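Local coordinates for protein farnesyl diphosphate synthase (Rhodobacter capsulatus, PDB 3M0G) that probably condenses farnesyl diphosphate with isopentenyl diphosphate to make geranylgeranyl diphosphate, a magnesium-dependent step toward carotenoids and other isoprenoids, at residues B[32-37]-B[96-102]; B[10-15]-B[38-43]; B[260-265]-B[278-284]. All coordinates share one frame; numbering follows the deposited sequence.

Interaction 1 (B[32-37]-B[96-102]); sequences DAMAYA and PTVHKKW. Unlike the reference sequence in segment 96-102: Lys100 (reference Arg).
Two aromatic rings, Tyr36 on one helix and Trp102 just past the end of another, meet as a T-shaped (edge-to-face) pair, their planes at 73° and the centroid of the Trp102 six-membered ring 5.4 Å from that of Tyr36. The indole edge points at a face of the phenol: Trp102 CH2 comes 3.6 Å from Tyr36 CB at the root of the ring, while CZ3 and CH2 lie near CG. Lys101 shares that phenol face farther out: its aliphatic chain runs across the ring and sets CD 3.9 Å from the Tyr36 centroid, a CH-pi contact. Trp102 is itself sandwiched. Ala33 fills one face, its CA 3.8 Å from the centroid of the six-membered ring, and Lys101 CG lies against the opposite face.

At the outer edge of Tyr36 the hydroxyl donates a hydrogen bond to a lone pair of Pro96 O, in the carbonyl plane, with OH and O 2.6 Å apart. CG of Tyr36 stands anti to the backbone N (chi1 -178°), which sends the phenol out from its helix far enough to reach that carbonyl. Val98 CG2 lies at the ring edge, near its plane, 3.9 Å from Tyr36 CD2.

Thr97, the N-cap residue of helix 98-101, bonds through OG1 to the backbone of Asp89. The contact joins helix 29-37 to strand 95-96 and helix 98-101; Val79 of helix 60-81 and Thr106 of helix 104-121 pack against it.

Interaction 2 (B[10-15]-B[38-43]); sequences VQDAVE and AQGGKR. Unlike the reference sequence in segment 10-15: Ala13 (reference Gly).
Glu15 reaches from its helix into the loop 38-43 and takes two protein donors on a single oxygen. Glu15 OE1 accepts from Gly40 N at 2.9 Å, nearly straight (171°) and on the syn side of the carboxylate, and it forms a salt bridge with Arg43 NH2 at 2.7 Å, although their hydrogen bond is bent and weak. A sharp turn at chi2 (81°) brings the carboxylate round to this position. One helical turn back, Gln11 NE2 donates to Lys42 O at 2.9 Å, so successive helical turns bond to the loop at Lys42 and at Gly40 and Arg43.

The Arg43 guanidinium is packed on both faces, Val14 CG1 over one and Gly40 O over the other, while Gln11 CG lies 3.6 Å from Arg43 CG. A water at the guanidinium edge accepts from Arg43 NE at 2.8 Å and donates to Gln11 O and, as a third donor, to Glu15 OE1. In the next shell, Arg43 NH2 donates to Ala38 O at 2.9 Å, and NH1 forms a salt bridge with Glu71 of helix 60-81.

Positive phi favours glycine at Gly40, and a side chain at Gly41 would jam against the preceding carbonyl oxygen. Residues 40-43 spell a GGKR motif of the trans-prenyl diphosphate synthase family; in relatives its lysine helps to hold the diphosphate of isopentenyl diphosphate, whereas the Arg43 side chain is turned inward, between helix 3-23 and Glu71.

Interaction 3 (B[260-265]-B[278-284]); sequences VAEAEA and RACARYV
Arg278 sets CG anti to the carbonyl carbon (chi1 -71°) and runs extended from CG to NE, stretching past Glu264 until its guanidinium meets that residue's backbone. Glu264 places CG anti to its own carbonyl carbon, which brings Glu264 CG to 3.7 Å from Arg278 CG.

The guanidinium grips one acceptor side-on: Arg278 NE and NH2 donate to Glu264 O at 2.8 and 2.7 Å. The oxygen lies almost in the guanidinium plane, yet both nitrogens approach from the same face of the carbonyl plane, tilted well out of it. Because this carbonyl belongs to the last turn of helix 249-265, the positive charge probably suits the negative end of the helix dipole. A leucine in place of Arg278 would probably leave Glu264 O without both side-chain donors and the helix end without its nearby charge.

The two segments form an antiparallel helical hairpin near the C terminus of the mainly helical prenyltransferase fold, their axes 9.2 Å apart at an angle of 169°. One turn further along helix 275-285, Arg282 bends at chi3 and brings NH1 to 2.8 Å from Glu264 OE2, a salt bridge whose hydrogen bond is weak.

Deeper in, the contact turns apolar. Val260 CG1 sits 4.0 Å from Ala281 CB, and Ala263 CB faces the same methyl. Beneath them runs helix 199-219, where Ala207 touches Ala263 and Ala211 touches Val260.

Overall arrangement
From the N terminus, helix 3-23 supplies residues 10-15, and interaction 2 closes the first loop when the chain returns, after helix 29-37, along residues 38-43. Interaction 1 opens within that span, at 32-37, and closes at 96-102, so the two contacts cross. Their segments adjoin at Ala37 and Ala38, which makes helix 29-37 and its following loop a continuous link between the N-terminal helix and the region beyond helix 60-81. Interaction 3 comes later in series, a short closure between helices 249-265 and 275-285. It lies across the chain's centre from interaction 1, yet touches interaction 2, where Tyr283 packs on Lys42 and joins the C-terminal helix to the early loop.

Interaction 1 (B[32-37]-B[96-102])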
ATOM      1  N   ASP B  32       1.701 -16.148  -8.403  1.00 11.29           N
ATOM      2  CA  ASP B  32       1.219 -17.379  -7.751  1.00 11.88           C
ATOM      3  C   ASP B  32       1.030 -17.207  -6.243  1.00 11.40           C
ATOM      4  O   ASP B  32       0.029 -17.662  -5.677  1.00 11.05           O
ATOM      5  CB  ASP B  32       2.186 -18.538  -7.997  1.00 13.06           C
ATOM      6  CG  ASP B  32       2.474 -18.756  -9.463  1.00 19.87           C
ATOM      7  OD1 ASP B  32       1.582 -18.484 -10.299  1.00 14.04           O
ATOM      8  OD2 ASP B  32       3.596 -19.194  -9.777  1.00 14.08           O
ATOM      9  N   ALA B  33       2.014 -16.583  -5.601  1.00 10.92           N
ATOM     10  CA  ALA B  33       1.962 -16.301  -4.177  1.00 11.20           C
ATOM     11  C   ALA B  33       0.775 -15.404  -3.828  1.00 10.64           C
ATOM     12  O   ALA B  33       0.045 -15.677  -2.872  1.00  9.99           O
ATOM     13  CB  ALA B  33       3.285 -15.679  -3.707  1.00 11.05           C
HETATM   14  N   MSE B  34       0.584 -14.346  -4.615  1.00 10.88           N
HETATM   15  CA  MSE B  34      -0.541 -13.420  -4.415  1.00 11.39           C
HETATM   16  C   MSE B  34      -1.859 -14.166  -4.599  1.00  9.65           C
HETATM   17  O   MSE B  34      -2.760 -14.079  -3.763  1.00  9.06           O
HETATM   18  CB  MSE B  34      -0.479 -12.253  -5.411  1.00 13.65           C
HETATM   19  CG  MSE B  34       0.785 -11.411  -5.310  1.00 11.32           C
HETATM   20 SE   MSE B  34       0.916 -10.069  -6.726  1.00 18.22          SE
HETATM   21  CE  MSE B  34      -0.613  -8.963  -6.207  1.00 10.70           C
ATOM     22  N   ALA B  35      -1.960 -14.902  -5.704  1.00  8.53           N
ATOM     23  CA  ALA B  35      -3.156 -15.680  -6.025  1.00  8.06           C
ATOM     24  C   ALA B  35      -3.495 -16.640  -4.878  1.00  8.50           C
ATOM     25  O   ALA B  35      -4.657 -16.744  -4.455  1.00  8.66           O
ATOM     26  CB  ALA B  35      -2.959 -16.443  -7.342  1.00  7.86           C
ATOM     27  N   TYR B  36      -2.463 -17.306  -4.365  1.00  8.95           N
ATOM     28  CA  TYR B  36      -2.593 -18.268  -3.250  1.00  9.66           C
ATOM     29  C   TYR B  36      -3.097 -17.570  -1.980  1.00 10.71           C
ATOM     30  O   TYR B  36      -3.984 -18.075  -1.300  1.00 10.12           O
ATOM     31  CB  TYR B  36      -1.238 -18.942  -3.016  1.00  9.81           C
ATOM     32  CG  TYR B  36      -1.188 -20.006  -1.943  1.00 13.16           C
ATOM     33  CD1 TYR B  36      -1.505 -21.336  -2.239  1.00 10.36           C
ATOM     34  CD2 TYR B  36      -0.777 -19.694  -0.638  1.00 10.31           C
ATOM     35  CE1 TYR B  36      -1.457 -22.314  -1.261  1.00 13.33           C
ATOM     36  CE2 TYR B  36      -0.724 -20.673   0.351  1.00 13.18           C
ATOM     37  CZ  TYR B  36      -1.062 -21.976   0.029  1.00 10.46           C
ATOM     38  OH  TYR B  36      -1.003 -22.947   0.991  1.00 13.48           O
ATOM     39  N   ALA B  37      -2.545 -16.389  -1.692  1.00 12.27           N
ATOM     40  CA  ALA B  37      -2.873 -15.636  -0.467  1.00 13.39           C
ATOM     41  C   ALA B  37      -4.288 -15.097  -0.492  1.00 14.83           C
ATOM     42  O   ALA B  37      -4.944 -15.013   0.543  1.00 15.71           O
ATOM     43  CB  ALA B  37      -1.898 -14.511  -0.268  1.00 13.26           C
ATOM     44  N   PRO B  96      -0.188 -24.740   4.128  1.00 10.23           N
ATOM     45  CA  PRO B  96       1.061 -23.999   4.349  1.00  9.33           C
ATOM     46  C   PRO B  96       0.897 -22.508   4.059  1.00  8.74           C
ATOM     47  O   PRO B  96       0.122 -22.122   3.169  1.00  8.44           O
ATOM     48  CB  PRO B  96       2.014 -24.609   3.328  1.00  9.37           C
ATOM     49  CG  PRO B  96       1.450 -25.985   3.057  1.00 16.78           C
ATOM     50  CD  PRO B  96      -0.021 -25.802   3.112  1.00  9.68           C
ATOM     51  N   THR B  97       1.612 -21.678   4.804  1.00  8.40           N
ATOM     52  CA  THR B  97       1.510 -20.235   4.609  1.00  8.58           C
ATOM     53  C   THR B  97       2.352 -19.830   3.414  1.00  8.77           C
ATOM     54  O   THR B  97       3.067 -20.659   2.838  1.00  9.06           O
ATOM     55  CB  THR B  97       1.928 -19.436   5.869  1.00  8.51           C
ATOM     56  OG1 THR B  97       3.172 -19.941   6.366  1.00 11.39           O
ATOM     57  CG2 THR B  97       0.854 -19.541   6.946  1.00 12.05           C
ATOM     58  N   VAL B  98       2.257 -18.564   3.014  1.00  8.62           N
ATOM     59  CA  VAL B  98       2.998 -18.112   1.834  1.00  7.91           C
ATOM     60  C   VAL B  98       4.497 -18.222   2.068  1.00  8.97           C
ATOM     61  O   VAL B  98       5.230 -18.714   1.208  1.00 10.01           O
ATOM     62  CB  VAL B  98       2.628 -16.694   1.416  1.00  6.23           C
ATOM     63  CG1 VAL B  98       3.647 -16.152   0.403  1.00 11.74           C
ATOM     64  CG2 VAL B  98       1.230 -16.687   0.817  1.00 12.16           C
ATOM     65  N   HIS B  99       4.942 -17.763   3.234  1.00  8.60           N
ATOM     66  CA  HIS B  99       6.361 -17.761   3.562  1.00  8.78           C
ATOM     67  C   HIS B  99       6.910 -19.205   3.686  1.00  8.66           C
ATOM     68  O   HIS B  99       8.081 -19.438   3.417  1.00  9.29           O
ATOM     69  CB  HIS B  99       6.644 -16.907   4.795  1.00  8.81           C
ATOM     70  CG  HIS B  99       6.506 -17.639   6.092  1.00  9.09           C
ATOM     71  ND1 HIS B  99       5.322 -17.704   6.792  1.00  9.41           N
ATOM     72  CD2 HIS B  99       7.415 -18.324   6.822  1.00  9.19           C
ATOM     73  CE1 HIS B  99       5.504 -18.411   7.892  1.00  8.86           C
ATOM     74  NE2 HIS B  99       6.766 -18.796   7.933  1.00  9.32           N
ATOM     75  N   LYS B 100       6.059 -20.154   4.065  1.00  8.20           N
ATOM     76  CA  LYS B 100       6.443 -21.577   4.075  1.00  8.37           C
ATOM     77  C   LYS B 100       6.445 -22.222   2.686  1.00  8.56           C
ATOM     78  O   LYS B 100       7.313 -23.024   2.386  1.00  8.91           O
ATOM     79  CB  LYS B 100       5.560 -22.398   5.029  1.00  8.65           C
ATOM     80  CG  LYS B 100       5.661 -21.976   6.483  1.00  2.00           C
ATOM     81  CD  LYS B 100       7.052 -22.237   7.055  1.00  9.08           C
ATOM     82  CE  LYS B 100       7.170 -23.676   7.552  1.00  2.31           C
ATOM     83  NZ  LYS B 100       8.269 -23.830   8.548  1.00 10.34           N
ATOM     84  N   LYS B 101       5.462 -21.887   1.854  1.00  9.48           N
ATOM     85  CA  LYS B 101       5.344 -22.467   0.505  1.00 10.13           C
ATOM     86  C   LYS B 101       6.341 -21.861  -0.496  1.00 10.56           C
ATOM     87  O   LYS B 101       6.798 -22.547  -1.419  1.00 11.21           O
ATOM     88  CB  LYS B 101       3.892 -22.367   0.005  1.00 11.22           C
ATOM     89  CG  LYS B 101       3.620 -23.025  -1.354  1.00 24.75           C
ATOM     90  CD  LYS B 101       2.128 -23.093  -1.670  1.00 12.43           C
ATOM     91  CE  LYS B 101       1.881 -23.558  -3.106  1.00 25.37           C
ATOM     92  NZ  LYS B 101       2.178 -25.014  -3.310  1.00 13.01           N
ATOM     93  N   TRP B 102       6.682 -20.585  -0.330  1.00 10.23           N
ATOM     94  CA  TRP B 102       7.762 -20.004  -1.128  1.00  9.56           C
ATOM     95  C   TRP B 102       8.992 -19.728  -0.241  1.00  9.70           C
ATOM     96  O   TRP B 102       9.774 -20.637   0.055  1.00 10.23           O
ATOM     97  CB  TRP B 102       7.261 -18.771  -1.897  1.00  8.53           C
ATOM     98  CG  TRP B 102       6.334 -19.116  -3.062  1.00  7.50           C
ATOM     99  CD1 TRP B 102       6.694 -19.297  -4.370  1.00  8.43           C
ATOM    100  CD2 TRP B 102       4.913 -19.358  -3.005  1.00  7.61           C
ATOM    101  NE1 TRP B 102       5.589 -19.611  -5.131  1.00  7.12           N
ATOM    102  CE2 TRP B 102       4.484 -19.656  -4.318  1.00  8.34           C
ATOM    103  CE3 TRP B 102       3.963 -19.337  -1.975  1.00  8.35           C
ATOM    104  CZ2 TRP B 102       3.140 -19.928  -4.630  1.00  6.85           C
ATOM    105  CZ3 TRP B 102       2.617 -19.607  -2.288  1.00  6.73           C
ATOM    106  CH2 TRP B 102       2.230 -19.911  -3.606  1.00  8.80           C
TER

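Interaction 2 (B[10-15]-B[38-43])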
ATOM      1  N   VAL B  10     -21.678 -14.379  -2.151  1.00 15.09           N
ATOM      2  CA  VAL B  10     -20.569 -13.423  -2.104  1.00 14.32           C
ATOM      3  C   VAL B  10     -19.211 -14.132  -2.182  1.00 13.12           C
ATOM      4  O   VAL B  10     -18.359 -13.717  -2.959  1.00 12.05           O
ATOM      5  CB  VAL B  10     -20.647 -12.477  -0.862  1.00 14.01           C
ATOM      6  CG1 VAL B  10     -19.300 -11.830  -0.556  1.00 15.80           C
ATOM      7  CG2 VAL B  10     -21.710 -11.394  -1.071  1.00 15.50           C
ATOM      8  N   GLN B  11     -19.023 -15.196  -1.401  1.00 12.63           N
ATOM      9  CA  GLN B  11     -17.778 -15.985  -1.472  1.00 12.52           C
ATOM     10  C   GLN B  11     -17.440 -16.449  -2.904  1.00 12.88           C
ATOM     11  O   GLN B  11     -16.320 -16.232  -3.390  1.00 12.85           O
ATOM     12  CB  GLN B  11     -17.832 -17.188  -0.526  1.00 12.18           C
ATOM     13  CG  GLN B  11     -17.696 -16.831   0.937  1.00 13.61           C
ATOM     14  CD  GLN B  11     -18.311 -17.855   1.880  1.00 11.46           C
ATOM     15  OE1 GLN B  11     -18.983 -18.801   1.460  1.00 13.56           O
ATOM     16  NE2 GLN B  11     -18.089 -17.661   3.160  1.00 13.05           N
ATOM     17  N   ASP B  12     -18.424 -17.049  -3.573  1.00 12.62           N
ATOM     18  CA  ASP B  12     -18.267 -17.595  -4.926  1.00 12.43           C
ATOM     19  C   ASP B  12     -17.971 -16.510  -5.957  1.00 10.83           C
ATOM     20  O   ASP B  12     -17.188 -16.720  -6.880  1.00 10.18           O
ATOM     21  CB  ASP B  12     -19.548 -18.306  -5.375  1.00 13.51           C
ATOM     22  CG  ASP B  12     -19.807 -19.611  -4.643  1.00 23.52           C
ATOM     23  OD1 ASP B  12     -18.888 -20.209  -4.050  1.00 14.16           O
ATOM     24  OD2 ASP B  12     -20.967 -20.057  -4.685  1.00 14.44           O
ATOM     25  N   ALA B  13     -18.636 -15.368  -5.810  1.00 10.05           N
ATOM     26  CA  ALA B  13     -18.473 -14.267  -6.737  1.00  9.61           C
ATOM     27  C   ALA B  13     -17.097 -13.654  -6.537  1.00  9.70           C
ATOM     28  O   ALA B  13     -16.397 -13.379  -7.510  1.00  9.89           O
ATOM     29  CB  ALA B  13     -19.564 -13.236  -6.533  1.00  9.61           C
ATOM     30  N   VAL B  14     -16.702 -13.479  -5.274  1.00  9.21           N
ATOM     31  CA  VAL B  14     -15.394 -12.900  -4.955  1.00  9.20           C
ATOM     32  C   VAL B  14     -14.240 -13.793  -5.378  1.00  9.04           C
ATOM     33  O   VAL B  14     -13.267 -13.297  -5.941  1.00  9.82           O
ATOM     34  CB  VAL B  14     -15.257 -12.507  -3.475  1.00  9.56           C
ATOM     35  CG1 VAL B  14     -13.830 -12.011  -3.172  1.00 12.03           C
ATOM     36  CG2 VAL B  14     -16.252 -11.422  -3.133  1.00 11.98           C
ATOM     37  N   GLU B  15     -14.345 -15.097  -5.116  1.00  8.14           N
ATOM     38  CA  GLU B  15     -13.307 -16.044  -5.527  1.00  8.42           C
ATOM     39  C   GLU B  15     -13.005 -15.994  -7.023  1.00  7.92           C
ATOM     40  O   GLU B  15     -11.843 -16.015  -7.421  1.00  7.44           O
ATOM     41  CB  GLU B  15     -13.652 -17.475  -5.085  1.00  9.72           C
ATOM     42  CG  GLU B  15     -12.546 -18.500  -5.327  1.00 22.00           C
ATOM     43  CD  GLU B  15     -11.461 -18.502  -4.253  1.00 11.13           C
ATOM     44  OE1 GLU B  15     -11.290 -17.488  -3.542  1.00 22.24           O
ATOM     45  OE2 GLU B  15     -10.775 -19.540  -4.121  1.00 22.44           O
ATOM     46  N   ALA B  38      -4.762 -14.759  -1.684  1.00 14.94           N
ATOM     47  CA  ALA B  38      -6.087 -14.186  -1.859  1.00 15.11           C
ATOM     48  C   ALA B  38      -7.198 -15.214  -2.086  1.00 15.31           C
ATOM     49  O   ALA B  38      -8.350 -14.837  -2.227  1.00 14.79           O
ATOM     50  CB  ALA B  38      -6.053 -13.154  -2.996  1.00 15.26           C
ATOM     51  N   GLN B  39      -6.845 -16.502  -2.110  1.00 16.11           N
ATOM     52  CA  GLN B  39      -7.801 -17.592  -2.307  1.00 16.54           C
ATOM     53  C   GLN B  39      -8.522 -17.908  -1.000  1.00 17.04           C
ATOM     54  O   GLN B  39      -7.905 -17.914   0.075  1.00 17.23           O
ATOM     55  CB  GLN B  39      -7.088 -18.860  -2.810  1.00 16.81           C
ATOM     56  CG  GLN B  39      -6.845 -18.926  -4.308  1.00 26.34           C
ATOM     57  CD  GLN B  39      -5.771 -19.949  -4.724  1.00 17.79           C
ATOM     58  OE1 GLN B  39      -5.488 -20.922  -4.008  1.00 26.71           O
ATOM     59  NE2 GLN B  39      -5.186 -19.736  -5.895  1.00 26.38           N
ATOM     60  N   GLY B  40      -9.824 -18.167  -1.095  1.00 17.21           N
ATOM     61  CA  GLY B  40     -10.605 -18.660   0.043  1.00 17.53           C
ATOM     62  C   GLY B  40     -10.888 -17.634   1.125  1.00 17.43           C
ATOM     63  O   GLY B  40     -10.726 -16.436   0.907  1.00 17.62           O
ATOM     64  N   GLY B  41     -11.305 -18.114   2.294  1.00 17.60           N
ATOM     65  CA  GLY B  41     -11.715 -17.246   3.395  1.00 17.84           C
ATOM     66  C   GLY B  41     -13.221 -17.047   3.398  1.00 17.97           C
ATOM     67  O   GLY B  41     -13.881 -17.226   2.366  1.00 18.26           O
ATOM     68  N   LYS B  42     -13.758 -16.668   4.557  1.00 17.40           N
ATOM     69  CA  LYS B  42     -15.199 -16.506   4.734  1.00 17.10           C
ATOM     70  C   LYS B  42     -15.726 -15.244   4.040  1.00 15.71           C
ATOM     71  O   LYS B  42     -16.931 -15.118   3.791  1.00 16.09           O
ATOM     72  CB  LYS B  42     -15.577 -16.540   6.225  1.00 18.53           C
ATOM     73  CG  LYS B  42     -15.342 -15.231   6.955  1.00 20.93           C
ATOM     74  CD  LYS B  42     -15.268 -15.369   8.473  1.00 20.33           C
ATOM     75  CE  LYS B  42     -15.211 -13.971   9.083  1.00 20.65           C
ATOM     76  NZ  LYS B  42     -14.210 -13.829  10.162  1.00 20.63           N
ATOM     77  N   ARG B  43     -14.813 -14.325   3.717  1.00 14.02           N
ATOM     78  CA  ARG B  43     -15.117 -13.125   2.926  1.00 11.67           C
ATOM     79  C   ARG B  43     -16.012 -12.116   3.674  1.00 10.97           C
ATOM     80  O   ARG B  43     -16.827 -11.444   3.039  1.00 10.08           O
ATOM     81  CB  ARG B  43     -15.744 -13.499   1.549  1.00 10.27           C
ATOM     82  CG  ARG B  43     -14.940 -14.473   0.662  1.00 10.46           C
ATOM     83  CD  ARG B  43     -13.483 -14.009   0.370  1.00  9.69           C
ATOM     84  NE  ARG B  43     -12.894 -14.655  -0.815  1.00 10.96           N
ATOM     85  CZ  ARG B  43     -11.656 -14.436  -1.277  1.00  9.56           C
ATOM     86  NH1 ARG B  43     -10.839 -13.571  -0.677  1.00 11.23           N
ATOM     87  NH2 ARG B  43     -11.224 -15.078  -2.360  1.00 11.40           N
TER
HETATM   88  O   HOH W   1     -14.039 -16.928  -1.942  1.00 10.37           O

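Interaction 3 (B[260-265]-B[278-284])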
ATOM      1  N   VAL B 260     -23.389  -6.230  19.650  1.00 12.43           N
ATOM      2  CA  VAL B 260     -24.199  -6.623  18.493  1.00 12.97           C
ATOM      3  C   VAL B 260     -25.561  -5.907  18.497  1.00 13.13           C
ATOM      4  O   VAL B 260     -26.070  -5.531  17.444  1.00 13.34           O
ATOM      5  CB  VAL B 260     -24.346  -8.157  18.396  1.00 13.74           C
ATOM      6  CG1 VAL B 260     -25.468  -8.574  17.442  1.00 19.50           C
ATOM      7  CG2 VAL B 260     -23.014  -8.777  17.965  1.00 19.27           C
ATOM      8  N   ALA B 261     -26.125  -5.692  19.683  1.00 12.89           N
ATOM      9  CA  ALA B 261     -27.379  -4.942  19.798  1.00 12.43           C
ATOM     10  C   ALA B 261     -27.123  -3.467  19.509  1.00 11.95           C
ATOM     11  O   ALA B 261     -27.964  -2.797  18.932  1.00 11.59           O
ATOM     12  CB  ALA B 261     -28.015  -5.136  21.175  1.00 11.92           C
ATOM     13  N   GLU B 262     -25.942  -2.967  19.883  1.00 12.32           N
ATOM     14  CA  GLU B 262     -25.581  -1.580  19.592  1.00 11.93           C
ATOM     15  C   GLU B 262     -25.400  -1.398  18.083  1.00 11.25           C
ATOM     16  O   GLU B 262     -25.780  -0.365  17.536  1.00 10.45           O
ATOM     17  CB  GLU B 262     -24.291  -1.157  20.304  1.00 12.50           C
ATOM     18  CG  GLU B 262     -24.250  -1.391  21.811  1.00 34.97           C
ATOM     19  CD  GLU B 262     -24.747  -0.216  22.637  1.00 13.72           C
ATOM     20  OE1 GLU B 262     -25.932   0.163  22.508  1.00 35.36           O
ATOM     21  OE2 GLU B 262     -23.951   0.322  23.444  1.00 35.25           O
ATOM     22  N   ALA B 263     -24.809  -2.414  17.437  1.00  9.93           N
ATOM     23  CA  ALA B 263     -24.569  -2.404  16.003  1.00  8.96           C
ATOM     24  C   ALA B 263     -25.880  -2.442  15.226  1.00  9.17           C
ATOM     25  O   ALA B 263     -26.018  -1.750  14.228  1.00 10.17           O
ATOM     26  CB  ALA B 263     -23.694  -3.562  15.603  1.00  7.42           C
ATOM     27  N   GLU B 264     -26.825  -3.253  15.691  1.00  9.37           N
ATOM     28  CA  GLU B 264     -28.161  -3.355  15.082  1.00  8.68           C
ATOM     29  C   GLU B 264     -28.941  -2.061  15.211  1.00  9.14           C
ATOM     30  O   GLU B 264     -29.695  -1.700  14.305  1.00  8.62           O
ATOM     31  CB  GLU B 264     -28.984  -4.457  15.750  1.00  8.92           C
ATOM     32  CG  GLU B 264     -28.632  -5.872  15.351  1.00 14.95           C
ATOM     33  CD  GLU B 264     -29.498  -6.877  16.059  1.00  8.65           C
ATOM     34  OE1 GLU B 264     -29.225  -7.186  17.239  1.00 15.36           O
ATOM     35  OE2 GLU B 264     -30.474  -7.343  15.450  1.00 15.43           O
ATOM     36  N   ALA B 265     -28.792  -1.395  16.358  1.00 10.24           N
ATOM     37  CA  ALA B 265     -29.498  -0.135  16.631  1.00 11.20           C
ATOM     38  C   ALA B 265     -28.938   0.991  15.754  1.00 10.92           C
ATOM     39  O   ALA B 265     -29.679   1.866  15.312  1.00 10.78           O
ATOM     40  CB  ALA B 265     -29.396   0.228  18.124  1.00 11.33           C
ATOM     41  N   ARG B 278     -27.927  -6.645  10.047  1.00  6.81           N
ATOM     42  CA  ARG B 278     -28.246  -7.019  11.423  1.00  8.99           C
ATOM     43  C   ARG B 278     -27.966  -8.508  11.655  1.00  8.98           C
ATOM     44  O   ARG B 278     -27.394  -8.871  12.667  1.00  8.57           O
ATOM     45  CB  ARG B 278     -29.694  -6.637  11.793  1.00 10.39           C
ATOM     46  CG  ARG B 278     -29.889  -5.117  11.940  1.00 19.19           C
ATOM     47  CD  ARG B 278     -31.345  -4.695  12.204  1.00 12.08           C
ATOM     48  NE  ARG B 278     -31.372  -3.407  12.902  1.00 20.20           N
ATOM     49  CZ  ARG B 278     -32.412  -2.581  12.962  1.00 12.15           C
ATOM     50  NH1 ARG B 278     -33.552  -2.881  12.353  1.00 20.01           N
ATOM     51  NH2 ARG B 278     -32.302  -1.438  13.630  1.00 19.86           N
ATOM     52  N   ALA B 279     -28.323  -9.352  10.694  1.00  9.44           N
ATOM     53  CA  ALA B 279     -28.063 -10.802  10.803  1.00 10.56           C
ATOM     54  C   ALA B 279     -26.562 -11.120  10.795  1.00 11.25           C
ATOM     55  O   ALA B 279     -26.099 -11.998  11.536  1.00 10.46           O
ATOM     56  CB  ALA B 279     -28.816 -11.577   9.702  1.00 11.17           C
ATOM     57  N   CYS B 280     -25.801 -10.375   9.990  1.00 11.45           N
ATOM     58  CA  CYS B 280     -24.360 -10.565   9.936  1.00 12.53           C
ATOM     59  C   CYS B 280     -23.702 -10.281  11.289  1.00 12.92           C
ATOM     60  O   CYS B 280     -22.802 -11.008  11.700  1.00 13.51           O
ATOM     61  CB  CYS B 280     -23.728  -9.690   8.856  1.00 13.36           C
ATOM     62  SG  CYS B 280     -21.947  -9.935   8.702  1.00 16.36           S
ATOM     63  N   ALA B 281     -24.150  -9.227  11.970  1.00 12.65           N
ATOM     64  CA  ALA B 281     -23.598  -8.864  13.280  1.00 12.11           C
ATOM     65  C   ALA B 281     -23.849  -9.978  14.291  1.00 12.43           C
ATOM     66  O   ALA B 281     -22.998 -10.292  15.123  1.00 11.92           O
ATOM     67  CB  ALA B 281     -24.193  -7.554  13.772  1.00 11.66           C
ATOM     68  N   ARG B 282     -25.031 -10.569  14.212  1.00 13.29           N
ATOM     69  CA  ARG B 282     -25.430 -11.660  15.090  1.00 14.18           C
ATOM     70  C   ARG B 282     -24.615 -12.915  14.771  1.00 15.57           C
ATOM     71  O   ARG B 282     -24.181 -13.630  15.674  1.00 15.77           O
ATOM     72  CB  ARG B 282     -26.932 -11.947  14.920  1.00 14.20           C
ATOM     73  CG  ARG B 282     -27.818 -10.842  15.424  1.00  5.37           C
ATOM     74  CD  ARG B 282     -29.211 -11.336  15.699  1.00 14.19           C
ATOM     75  NE  ARG B 282     -29.906 -11.768  14.492  1.00  5.14           N
ATOM     76  CZ  ARG B 282     -30.515 -10.961  13.627  1.00 15.37           C
ATOM     77  NH1 ARG B 282     -30.497  -9.642  13.810  1.00  5.18           N
ATOM     78  NH2 ARG B 282     -31.143 -11.479  12.568  1.00  4.89           N
ATOM     79  N   TYR B 283     -24.410 -13.164  13.481  1.00 17.04           N
ATOM     80  CA  TYR B 283     -23.566 -14.264  13.013  1.00 18.66           C
ATOM     81  C   TYR B 283     -22.127 -14.166  13.550  1.00 19.45           C
ATOM     82  O   TYR B 283     -21.539 -15.184  13.922  1.00 18.81           O
ATOM     83  CB  TYR B 283     -23.601 -14.319  11.482  1.00 19.74           C
ATOM     84  CG  TYR B 283     -22.393 -14.918  10.779  1.00 27.78           C
ATOM     85  CD1 TYR B 283     -21.435 -14.096  10.185  1.00 20.84           C
ATOM     86  CD2 TYR B 283     -22.235 -16.298  10.666  1.00 20.65           C
ATOM     87  CE1 TYR B 283     -20.334 -14.633   9.520  1.00 28.25           C
ATOM     88  CE2 TYR B 283     -21.138 -16.851  10.003  1.00 28.30           C
ATOM     89  CZ  TYR B 283     -20.194 -16.012   9.431  1.00 21.17           C
ATOM     90  OH  TYR B 283     -19.101 -16.547   8.770  1.00 28.89           O
ATOM     91  N   VAL B 284     -21.572 -12.951  13.607  1.00 20.71           N
ATOM     92  CA  VAL B 284     -20.193 -12.786  14.094  1.00 21.59           C
ATOM     93  C   VAL B 284     -19.998 -13.426  15.474  1.00 22.37           C
ATOM     94  O   VAL B 284     -18.934 -13.971  15.753  1.00 22.02           O
ATOM     95  CB  VAL B 284     -19.690 -11.303  14.088  1.00 21.88           C
ATOM     96  CG1 VAL B 284     -20.294 -10.493  15.227  1.00 34.54           C
ATOM     97  CG2 VAL B 284     -18.186 -11.265  14.203  1.00 34.57           C
TER